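Local coordinates for cyclopropane mycolic acid synthase 3 (Mycobacterium tuberculosis, PDB 1L1E), which probably converts a double bond of alpha mycolic acid into a cyclopropane ring at the proximal position, using a methylene group from S-adenosyl-L-methionine, at residues A[210-215]-A[281-286]; A[54-59]-A[132-137]; A[245-250]-A[254-259]. All coordinates share one frame; numbering follows the deposited sequence.

In the fold
Interactions 1 and 2 are buried and serve the same mixed sheet, whose strand order 3-2-1-4-5-7-6 is that of a class I methyltransferase; interaction 3 is partly buried, about 32 Å from interaction 2 and 37 Å from interaction 1, centre to centre. Helices 208-216 and 45-58 each pack on a strand mainly through apolar side chains in interactions 1 and 2, with His212 at the margin of interaction 1. These two contacts touch each other where Lys59 NZ meets Gln282 OE1 at 2.6 Å, a probable hydrogen bond. Interaction 2 also reaches the bound cofactor product. Between consecutive helices, interaction 3 mixes a backbone bond, a CH-pi contact and a water bridge.

Interaction 1: A[210-215]-A[281-286]; sequences TVHEYA and DQFTLE
Val211 of helix 208-216 and Phe283 of strand 279-286 meet from opposite directions, a branched tip against the face of a ring. Along Val211, CB already lies 3.9 Å from Phe283 CZ, above the far end of the ring. From there CG1, anti to the backbone N (chi1 173°), reaches over the ring centre: it sits 3.7 Å from the Phe283 centroid and only 5° off the ring normal, a CH-pi contact in which all six ring carbons lie at nearly equal range. The second branch, CG2, hangs past the rim of the ring, 3.9 Å from Phe283 CZ, so of the two methyls only CG1 lies over the face. His212 adds a looser approach, with CD2 4.4 Å from Phe283 CE2; its polar side is engaged elsewhere, ND1 being hydrogen-bonded to Glu216. One helical turn beyond Val211, Ala215 CB packs on Leu285 CD1 at 4.1 Å, two residues further along the strand. Phe220 touches both Ala215 and Leu285, and Phe151 of helix 147-157 also packs on Leu285. Helix and strand segments run almost parallel, 15° apart, with axes 11.2 Å from each other. A helix laid along a sheet face in this way is characteristic of the alpha/beta sandwich of class I methyltransferases; here it covers strand 279-286, the antiparallel strand inserted between strands 163-170 and 221-227.

Interaction 2: A[54-59]-A[132-137]; sequences DLALGK and RIVSIG. With SAH (S-adenosyl-L-homocysteine), chain D.
The carbonyl O of Ile136 accepts a 2.7 Å hydrogen bond from the amino N of S-adenosyl-L-homocysteine (SAH), at the carboxyl end of strand 132-136. One residue on, Gly137 O comes to 3.3 Å from C5' of the cofactor product, so the strand end follows the ligand from its amino acid part to its ribose. The side chain of Ile136 serves both ligand and fold. Ile136 CG2, anti to the backbone N, lies 3.6 Å from SAH O of the ligand carboxylate, whereas the other branch, with CG1 turned beside that N (chi1 -61°), carries Ile136 CD1 to 4.0 Å from Ala56 CB on helix 45-58. The same alanine methyl stands further off, at 4.5 Å, from Val134 CG2. Leu57 completes the contact by its tip: although its CB does not aim at the strand, CD2 comes within 4.3 Å of Val134 CG2. These are wholly apolar meetings of methyl groups, fitting a buried helix-sheet interface beside a polar ligand pocket. Ser34, which binds the ligand through OG, also touches Ile136. The helix segment runs roughly antiparallel to the strand, 150° between their directions and 9.5 Å between axes. Among its neighbours, helix 45-58 spans several strands of the sheet: Leu57 also packs on Leu68 of strand 67-71, and Leu55 and Ala56 touch Gln282 of strand 279-286, while strand 132-136 itself lies between the parallel strands 67-71 and 163-170.

Interaction 3: A[245-250]-A[254-259]; sequences ANKDQA and QSQTVY
A short link between two consecutive helices, 247-253 and 256-274, brings Ala250 and Lys247 of the first against Gln254 and Tyr259 of the second segment. Gln254 N donates to Ala250 O at 3.0 Å, continuing the i to i+4 bonding to the residue where the chain leaves helical geometry; the donor is tilted 26° from the carbonyl plane. Ser255 then N-caps the second helix, its OG accepting from Val258 N at 3.2 Å in a fairly straight bond (164°). The turn between the helices brings Tyr259 against the first helix. Lys247, extended throughout, crosses the tyrosine at about a right angle, with CG 3.8 Å from Tyr259 CZ, above one face and displaced toward the rim, a CH-pi contact. Ala250 CB approaches the ring obliquely, 4.0 Å from Tyr259 CD1. Leu243 of helix 229-245 touches both Ala250 and Tyr259, so three successive helices meet at this ring. At the outer side a water joins the polar ends: it accepts from Lys247 NZ at 3.0 Å and donates to Gln256 OE1 at 2.8 Å, while Gln256 NE2 is hydrogen-bonded to Asp260.

Interaction 1: A[210-215]-A[281-286]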
loop_
_atom_site.group_PDB
_atom_site.type_symbol
_atom_site.label_atom_id
_atom_site.label_comp_id
_atom_site.label_asym_id
_atom_site.label_seq_id
_atom_site.Cartn_x
_atom_site.Cartn_y
_atom_site.Cartn_z
ATOM N N THR A 210 7.561 -1.823 -16.494
ATOM C CA THR A 210 8.321 -0.748 -15.863
ATOM C C THR A 210 8.869 -1.171 -14.499
ATOM O O THR A 210 10.042 -0.924 -14.187
ATOM C CB THR A 210 7.459 0.527 -15.680
ATOM O OG1 THR A 210 7.329 1.200 -16.937
ATOM C CG2 THR A 210 8.100 1.468 -14.691
ATOM N N VAL A 211 8.019 -1.787 -13.679
ATOM C CA VAL A 211 8.469 -2.247 -12.367
ATOM C C VAL A 211 9.679 -3.142 -12.606
ATOM O O VAL A 211 10.750 -2.940 -12.025
ATOM C CB VAL A 211 7.382 -3.065 -11.645
ATOM C CG1 VAL A 211 7.959 -3.665 -10.363
ATOM C CG2 VAL A 211 6.184 -2.189 -11.342
ATOM N N HIS A 212 9.493 -4.136 -13.473
ATOM C CA HIS A 212 10.554 -5.069 -13.827
ATOM C C HIS A 212 11.773 -4.303 -14.325
ATOM O O HIS A 212 12.909 -4.620 -13.973
ATOM C CB HIS A 212 10.072 -6.008 -14.929
ATOM C CG HIS A 212 9.349 -7.214 -14.424
ATOM N ND1 HIS A 212 9.998 -8.385 -14.097
ATOM C CD2 HIS A 212 8.035 -7.427 -14.173
ATOM C CE1 HIS A 212 9.113 -9.270 -13.668
ATOM N NE2 HIS A 212 7.915 -8.712 -13.704
ATOM N N GLU A 213 11.515 -3.298 -15.151
ATOM C CA GLU A 213 12.566 -2.472 -15.736
ATOM C C GLU A 213 13.537 -1.914 -14.708
ATOM O O GLU A 213 14.721 -2.240 -14.728
ATOM C CB GLU A 213 11.952 -1.303 -16.509
ATOM C CG GLU A 213 12.974 -0.433 -17.228
ATOM C CD GLU A 213 12.426 0.923 -17.641
ATOM O OE1 GLU A 213 13.180 1.685 -18.283
ATOM O OE2 GLU A 213 11.255 1.236 -17.325
ATOM N N TYR A 214 13.027 -1.066 -13.819
ATOM C CA TYR A 214 13.855 -0.427 -12.804
ATOM C C TYR A 214 14.360 -1.309 -11.685
ATOM O O TYR A 214 15.436 -1.069 -11.151
ATOM C CB TYR A 214 13.124 0.763 -12.190
ATOM C CG TYR A 214 12.987 1.919 -13.138
ATOM C CD1 TYR A 214 11.976 1.942 -14.098
ATOM C CD2 TYR A 214 13.882 2.987 -13.090
ATOM C CE1 TYR A 214 11.859 3.001 -14.981
ATOM C CE2 TYR A 214 13.775 4.047 -13.969
ATOM C CZ TYR A 214 12.762 4.052 -14.911
ATOM O OH TYR A 214 12.641 5.114 -15.771
ATOM N N ALA A 215 13.586 -2.320 -11.314
ATOM C CA ALA A 215 14.008 -3.205 -10.244
ATOM C C ALA A 215 15.244 -3.968 -10.702
ATOM O O ALA A 215 16.292 -3.934 -10.049
ATOM C CB ALA A 215 12.884 -4.178 -9.887
ATOM N N ASP A 281 -0.495 -5.755 -7.800
ATOM C CA ASP A 281 0.471 -6.839 -7.756
ATOM C C ASP A 281 1.422 -6.755 -6.565
ATOM O O ASP A 281 1.731 -5.669 -6.067
ATOM C CB ASP A 281 1.319 -6.837 -9.030
ATOM C CG ASP A 281 0.650 -7.554 -10.209
ATOM O OD1 ASP A 281 -0.533 -7.929 -10.115
ATOM O OD2 ASP A 281 1.326 -7.729 -11.245
ATOM N N GLN A 282 1.883 -7.917 -6.121
ATOM C CA GLN A 282 2.848 -7.992 -5.043
ATOM C C GLN A 282 4.076 -8.593 -5.711
ATOM O O GLN A 282 4.033 -9.723 -6.211
ATOM C CB GLN A 282 2.370 -8.916 -3.910
ATOM C CG GLN A 282 1.192 -8.398 -3.064
ATOM C CD GLN A 282 1.165 -9.026 -1.662
ATOM O OE1 GLN A 282 1.648 -10.143 -1.462
ATOM N NE2 GLN A 282 0.598 -8.308 -0.693
ATOM N N PHE A 283 5.163 -7.824 -5.743
ATOM C CA PHE A 283 6.403 -8.281 -6.351
ATOM C C PHE A 283 7.395 -8.675 -5.280
ATOM O O PHE A 283 7.678 -7.897 -4.368
ATOM C CB PHE A 283 7.057 -7.177 -7.191
ATOM C CG PHE A 283 6.199 -6.657 -8.311
ATOM C CD1 PHE A 283 5.280 -5.646 -8.085
ATOM C CD2 PHE A 283 6.346 -7.155 -9.606
ATOM C CE1 PHE A 283 4.515 -5.126 -9.133
ATOM C CE2 PHE A 283 5.589 -6.643 -10.658
ATOM C CZ PHE A 283 4.673 -5.626 -10.423
ATOM N N THR A 284 7.919 -9.887 -5.380
ATOM C CA THR A 284 8.916 -10.317 -4.436
ATOM C C THR A 284 10.232 -10.118 -5.173
ATOM O O THR A 284 10.447 -10.685 -6.248
ATOM C CB THR A 284 8.745 -11.793 -4.046
ATOM O OG1 THR A 284 7.445 -11.988 -3.465
ATOM C CG2 THR A 284 9.812 -12.184 -3.025
ATOM N N LEU A 285 11.096 -9.290 -4.607
ATOM C CA LEU A 285 12.383 -9.003 -5.224
ATOM C C LEU A 285 13.542 -9.422 -4.321
ATOM O O LEU A 285 13.591 -9.057 -3.145
ATOM C CB LEU A 285 12.481 -7.508 -5.520
ATOM C CG LEU A 285 11.227 -6.868 -6.117
ATOM C CD1 LEU A 285 11.436 -5.378 -6.212
ATOM C CD2 LEU A 285 10.921 -7.464 -7.473
ATOM N N GLU A 286 14.471 -10.192 -4.875
ATOM C CA GLU A 286 15.628 -10.651 -4.114
ATOM C C GLU A 286 16.896 -9.925 -4.556
ATOM O O GLU A 286 17.141 -9.765 -5.751
ATOM C CB GLU A 286 15.816 -12.155 -4.288
ATOM C CG GLU A 286 14.767 -12.991 -3.572
ATOM C CD GLU A 286 15.088 -14.468 -3.614
ATOM O OE1 GLU A 286 16.250 -14.818 -3.340
ATOM O OE2 GLU A 286 14.184 -15.276 -3.914
#

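Interaction 2: A[54-59]-A[132-137]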
loop_
_atom_site.group_PDB
_atom_site.type_symbol
_atom_site.label_atom_id
_atom_site.label_comp_id
_atom_site.label_asym_id
_atom_site.label_seq_id
_atom_site.Cartn_x
_atom_site.Cartn_y
_atom_site.Cartn_z
ATOM N N ASP A 54 -0.123 -10.753 6.626
ATOM C CA ASP A 54 0.579 -12.038 6.736
ATOM C C ASP A 54 1.054 -12.544 5.366
ATOM O O ASP A 54 2.098 -13.185 5.254
ATOM C CB ASP A 54 -0.312 -13.116 7.384
ATOM C CG ASP A 54 -0.625 -12.828 8.849
ATOM O OD1 ASP A 54 0.017 -11.932 9.447
ATOM O OD2 ASP A 54 -1.520 -13.504 9.405
ATOM N N LEU A 55 0.291 -12.266 4.318
ATOM C CA LEU A 55 0.689 -12.712 2.985
ATOM C C LEU A 55 1.988 -12.032 2.559
ATOM O O LEU A 55 2.921 -12.683 2.084
ATOM C CB LEU A 55 -0.408 -12.398 1.963
ATOM C CG LEU A 55 -0.056 -12.707 0.500
ATOM C CD1 LEU A 55 0.019 -14.228 0.281
ATOM C CD2 LEU A 55 -1.108 -12.086 -0.420
ATOM N N ALA A 56 2.040 -10.718 2.733
ATOM C CA ALA A 56 3.221 -9.944 2.362
ATOM C C ALA A 56 4.425 -10.331 3.196
ATOM O O ALA A 56 5.479 -10.639 2.665
ATOM C CB ALA A 56 2.940 -8.460 2.513
ATOM N N LEU A 57 4.254 -10.337 4.510
ATOM C CA LEU A 57 5.342 -10.661 5.421
ATOM C C LEU A 57 5.816 -12.104 5.300
ATOM O O LEU A 57 6.991 -12.375 5.473
ATOM C CB LEU A 57 4.921 -10.350 6.856
ATOM C CG LEU A 57 4.548 -8.882 7.108
ATOM C CD1 LEU A 57 4.139 -8.710 8.573
ATOM C CD2 LEU A 57 5.744 -7.969 6.765
ATOM N N GLY A 58 4.907 -13.024 5.000
ATOM C CA GLY A 58 5.293 -14.415 4.859
ATOM C C GLY A 58 6.332 -14.606 3.768
ATOM O O GLY A 58 7.134 -15.535 3.815
ATOM N N LYS A 59 6.322 -13.710 2.785
ATOM C CA LYS A 59 7.254 -13.764 1.660
ATOM C C LYS A 59 8.664 -13.271 1.988
ATOM O O LYS A 59 9.615 -13.518 1.234
ATOM C CB LYS A 59 6.686 -12.953 0.491
ATOM C CG LYS A 59 5.410 -13.551 -0.096
ATOM C CD LYS A 59 4.797 -12.645 -1.131
ATOM C CE LYS A 59 3.544 -13.251 -1.740
ATOM N NZ LYS A 59 2.767 -12.232 -2.531
ATOM N N ARG A 132 15.230 -6.936 5.797
ATOM C CA ARG A 132 14.150 -7.097 4.835
ATOM C C ARG A 132 13.381 -5.795 4.716
ATOM O O ARG A 132 13.502 -4.915 5.572
ATOM C CB ARG A 132 13.194 -8.204 5.307
ATOM C CG ARG A 132 13.852 -9.559 5.571
ATOM C CD ARG A 132 14.324 -10.203 4.282
ATOM N NE ARG A 132 14.687 -11.610 4.452
ATOM C CZ ARG A 132 15.890 -12.050 4.819
ATOM N NH1 ARG A 132 16.879 -11.199 5.062
ATOM N NH2 ARG A 132 16.108 -13.349 4.942
ATOM N N ILE A 133 12.574 -5.688 3.662
ATOM C CA ILE A 133 11.786 -4.485 3.417
ATOM C C ILE A 133 10.397 -4.845 2.922
ATOM O O ILE A 133 10.216 -5.826 2.191
ATOM C CB ILE A 133 12.452 -3.592 2.348
ATOM C CG1 ILE A 133 13.790 -3.069 2.853
ATOM C CG2 ILE A 133 11.535 -2.411 1.985
ATOM C CD1 ILE A 133 14.586 -2.338 1.764
ATOM N N VAL A 134 9.417 -4.054 3.333
ATOM C CA VAL A 134 8.042 -4.249 2.909
ATOM C C VAL A 134 7.491 -2.863 2.575
ATOM O O VAL A 134 7.702 -1.901 3.324
ATOM C CB VAL A 134 7.184 -4.899 4.039
ATOM C CG1 VAL A 134 7.133 -3.979 5.271
ATOM C CG2 VAL A 134 5.777 -5.175 3.526
ATOM N N SER A 135 6.803 -2.752 1.444
ATOM C CA SER A 135 6.218 -1.479 1.031
ATOM C C SER A 135 4.861 -1.779 0.404
ATOM O O SER A 135 4.781 -2.388 -0.662
ATOM C CB SER A 135 7.115 -0.772 0.016
ATOM O OG SER A 135 6.607 0.523 -0.269
ATOM N N ILE A 136 3.798 -1.350 1.073
ATOM C CA ILE A 136 2.451 -1.632 0.611
ATOM C C ILE A 136 1.645 -0.374 0.342
ATOM O O ILE A 136 1.313 0.364 1.267
ATOM C CB ILE A 136 1.706 -2.505 1.666
ATOM C CG1 ILE A 136 2.436 -3.833 1.845
ATOM C CG2 ILE A 136 0.277 -2.765 1.236
ATOM C CD1 ILE A 136 1.941 -4.639 3.053
ATOM N N GLY A 137 1.334 -0.141 -0.931
ATOM C CA GLY A 137 0.546 1.011 -1.315
ATOM C C GLY A 137 1.252 2.350 -1.205
ATOM O O GLY A 137 0.593 3.393 -1.102
HETATM N N SAH D . 1.353 0.835 3.968
HETATM C CA SAH D . 0.224 1.357 4.739
HETATM C CB SAH D . -0.144 2.783 4.272
HETATM C CG SAH D . -0.467 2.954 2.785
HETATM S SD SAH D . -0.889 4.642 2.327
HETATM C C SAH D . -1.004 0.442 4.590
HETATM O O SAH D . -0.889 -0.576 3.901
HETATM O OXT SAH D . -2.065 0.772 5.139
HETATM C "C5'" SAH D . 0.704 5.233 1.660
HETATM C "C4'" SAH D . 1.820 5.400 2.699
HETATM O "O4'" SAH D . 3.124 5.605 2.083
HETATM C "C3'" SAH D . 1.621 6.606 3.614
HETATM O "O3'" SAH D . 2.077 6.231 4.934
HETATM C "C2'" SAH D . 2.503 7.660 3.002
HETATM O "O2'" SAH D . 2.788 8.720 3.919
HETATM C "C1'" SAH D . 3.690 6.836 2.603
HETATM N N9 SAH D . 4.571 7.469 1.597
HETATM C C8 SAH D . 4.286 8.051 0.403
HETATM N N7 SAH D . 5.278 8.518 -0.281
HETATM C C5 SAH D . 6.367 8.224 0.531
HETATM C C6 SAH D . 7.777 8.447 0.409
HETATM N N6 SAH D . 8.332 9.050 -0.653
HETATM N N1 SAH D . 8.591 8.013 1.439
HETATM C C2 SAH D . 8.038 7.399 2.515
HETATM N N3 SAH D . 6.734 7.135 2.736
HETATM C C4 SAH D . 5.945 7.580 1.695
#

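Interaction 3: A[245-250]-A[254-259]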
loop_
_atom_site.group_PDB
_atom_site.type_symbol
_atom_site.label_atom_id
_atom_site.label_comp_id
_atom_site.label_asym_id
_atom_site.label_seq_id
_atom_site.Cartn_x
_atom_site.Cartn_y
_atom_site.Cartn_z
ATOM N N ALA A 245 -22.520 4.719 5.097
ATOM C CA ALA A 245 -23.275 4.553 6.333
ATOM C C ALA A 245 -22.921 5.626 7.357
ATOM O O ALA A 245 -23.715 5.918 8.245
ATOM C CB ALA A 245 -23.033 3.165 6.922
ATOM N N ASN A 246 -21.728 6.206 7.232
ATOM C CA ASN A 246 -21.289 7.252 8.154
ATOM C C ASN A 246 -21.272 8.621 7.482
ATOM O O ASN A 246 -20.490 9.502 7.855
ATOM C CB ASN A 246 -19.893 6.939 8.705
ATOM C CG ASN A 246 -19.866 5.690 9.553
ATOM O OD1 ASN A 246 -19.676 4.585 9.045
ATOM N ND2 ASN A 246 -20.069 5.856 10.859
ATOM N N LYS A 247 -22.149 8.795 6.497
ATOM C CA LYS A 247 -22.248 10.041 5.745
ATOM C C LYS A 247 -22.352 11.303 6.597
ATOM O O LYS A 247 -21.484 12.176 6.530
ATOM C CB LYS A 247 -23.443 9.982 4.790
ATOM C CG LYS A 247 -23.699 11.284 4.069
ATOM C CD LYS A 247 -24.901 11.189 3.158
ATOM C CE LYS A 247 -25.192 12.527 2.505
ATOM N NZ LYS A 247 -26.375 12.457 1.602
ATOM N N ASP A 248 -23.414 11.403 7.391
ATOM C CA ASP A 248 -23.618 12.585 8.232
ATOM C C ASP A 248 -22.368 12.987 9.021
ATOM O O ASP A 248 -21.959 14.147 8.999
ATOM C CB ASP A 248 -24.796 12.374 9.195
ATOM C CG ASP A 248 -26.142 12.316 8.478
ATOM O OD1 ASP A 248 -26.256 12.855 7.352
ATOM O OD2 ASP A 248 -27.095 11.741 9.049
ATOM N N GLN A 249 -21.754 12.031 9.706
ATOM C CA GLN A 249 -20.558 12.331 10.481
ATOM C C GLN A 249 -19.400 12.770 9.582
ATOM O O GLN A 249 -18.617 13.646 9.949
ATOM C CB GLN A 249 -20.150 11.108 11.298
ATOM C CG GLN A 249 -18.978 11.343 12.241
ATOM C CD GLN A 249 -19.266 12.418 13.264
ATOM O OE1 GLN A 249 -20.289 12.379 13.951
ATOM N NE2 GLN A 249 -18.363 13.383 13.378
ATOM N N ALA A 250 -19.289 12.165 8.403
ATOM C CA ALA A 250 -18.215 12.513 7.479
ATOM C C ALA A 250 -18.354 13.959 7.009
ATOM O O ALA A 250 -17.375 14.702 6.938
ATOM C CB ALA A 250 -18.229 11.573 6.280
ATOM N N GLN A 254 -15.750 17.102 7.877
ATOM C CA GLN A 254 -15.099 17.693 6.710
ATOM C C GLN A 254 -16.111 18.481 5.869
ATOM O O GLN A 254 -16.365 19.659 6.133
ATOM C CB GLN A 254 -14.446 16.601 5.858
ATOM C CG GLN A 254 -13.218 15.964 6.481
ATOM C CD GLN A 254 -12.087 16.952 6.711
ATOM O OE1 GLN A 254 -11.780 17.771 5.846
ATOM N NE2 GLN A 254 -11.452 16.869 7.874
ATOM N N SER A 255 -16.696 17.830 4.865
ATOM C CA SER A 255 -17.685 18.486 4.007
ATOM C C SER A 255 -18.264 17.532 2.975
ATOM O O SER A 255 -17.745 16.435 2.759
ATOM C CB SER A 255 -17.062 19.670 3.264
ATOM O OG SER A 255 -16.231 19.221 2.206
ATOM N N GLN A 256 -19.344 17.973 2.339
ATOM C CA GLN A 256 -20.011 17.193 1.308
ATOM C C GLN A 256 -19.037 17.015 0.147
ATOM O O GLN A 256 -19.004 15.963 -0.492
ATOM C CB GLN A 256 -21.269 17.927 0.831
ATOM C CG GLN A 256 -22.002 17.267 -0.337
ATOM C CD GLN A 256 -22.887 16.103 0.085
ATOM O OE1 GLN A 256 -23.855 16.278 0.828
ATOM N NE2 GLN A 256 -22.558 14.907 -0.394
ATOM N N THR A 257 -18.233 18.045 -0.111
ATOM C CA THR A 257 -17.266 18.001 -1.201
ATOM C C THR A 257 -16.257 16.877 -1.011
ATOM O O THR A 257 -15.969 16.124 -1.944
ATOM C CB THR A 257 -16.502 19.335 -1.330
ATOM O OG1 THR A 257 -17.407 20.368 -1.737
ATOM C CG2 THR A 257 -15.389 19.216 -2.354
ATOM N N VAL A 258 -15.719 16.763 0.201
ATOM C CA VAL A 258 -14.744 15.718 0.488
ATOM C C VAL A 258 -15.426 14.357 0.420
ATOM O O VAL A 258 -14.899 13.417 -0.159
ATOM C CB VAL A 258 -14.113 15.908 1.890
ATOM C CG1 VAL A 258 -13.167 14.754 2.200
ATOM C CG2 VAL A 258 -13.376 17.230 1.951
ATOM N N TYR A 259 -16.607 14.265 1.015
ATOM C CA TYR A 259 -17.370 13.028 1.025
ATOM C C TYR A 259 -17.607 12.530 -0.403
ATOM O O TYR A 259 -17.217 11.416 -0.751
ATOM C CB TYR A 259 -18.713 13.248 1.723
ATOM C CG TYR A 259 -19.639 12.054 1.664
ATOM C CD1 TYR A 259 -19.415 10.932 2.463
ATOM C CD2 TYR A 259 -20.730 12.038 0.790
ATOM C CE1 TYR A 259 -20.255 9.825 2.393
ATOM C CE2 TYR A 259 -21.570 10.938 0.714
ATOM C CZ TYR A 259 -21.328 9.838 1.516
ATOM O OH TYR A 259 -22.158 8.748 1.438
HETATM O O HOH W 1 -26.460 15.443 1.614
#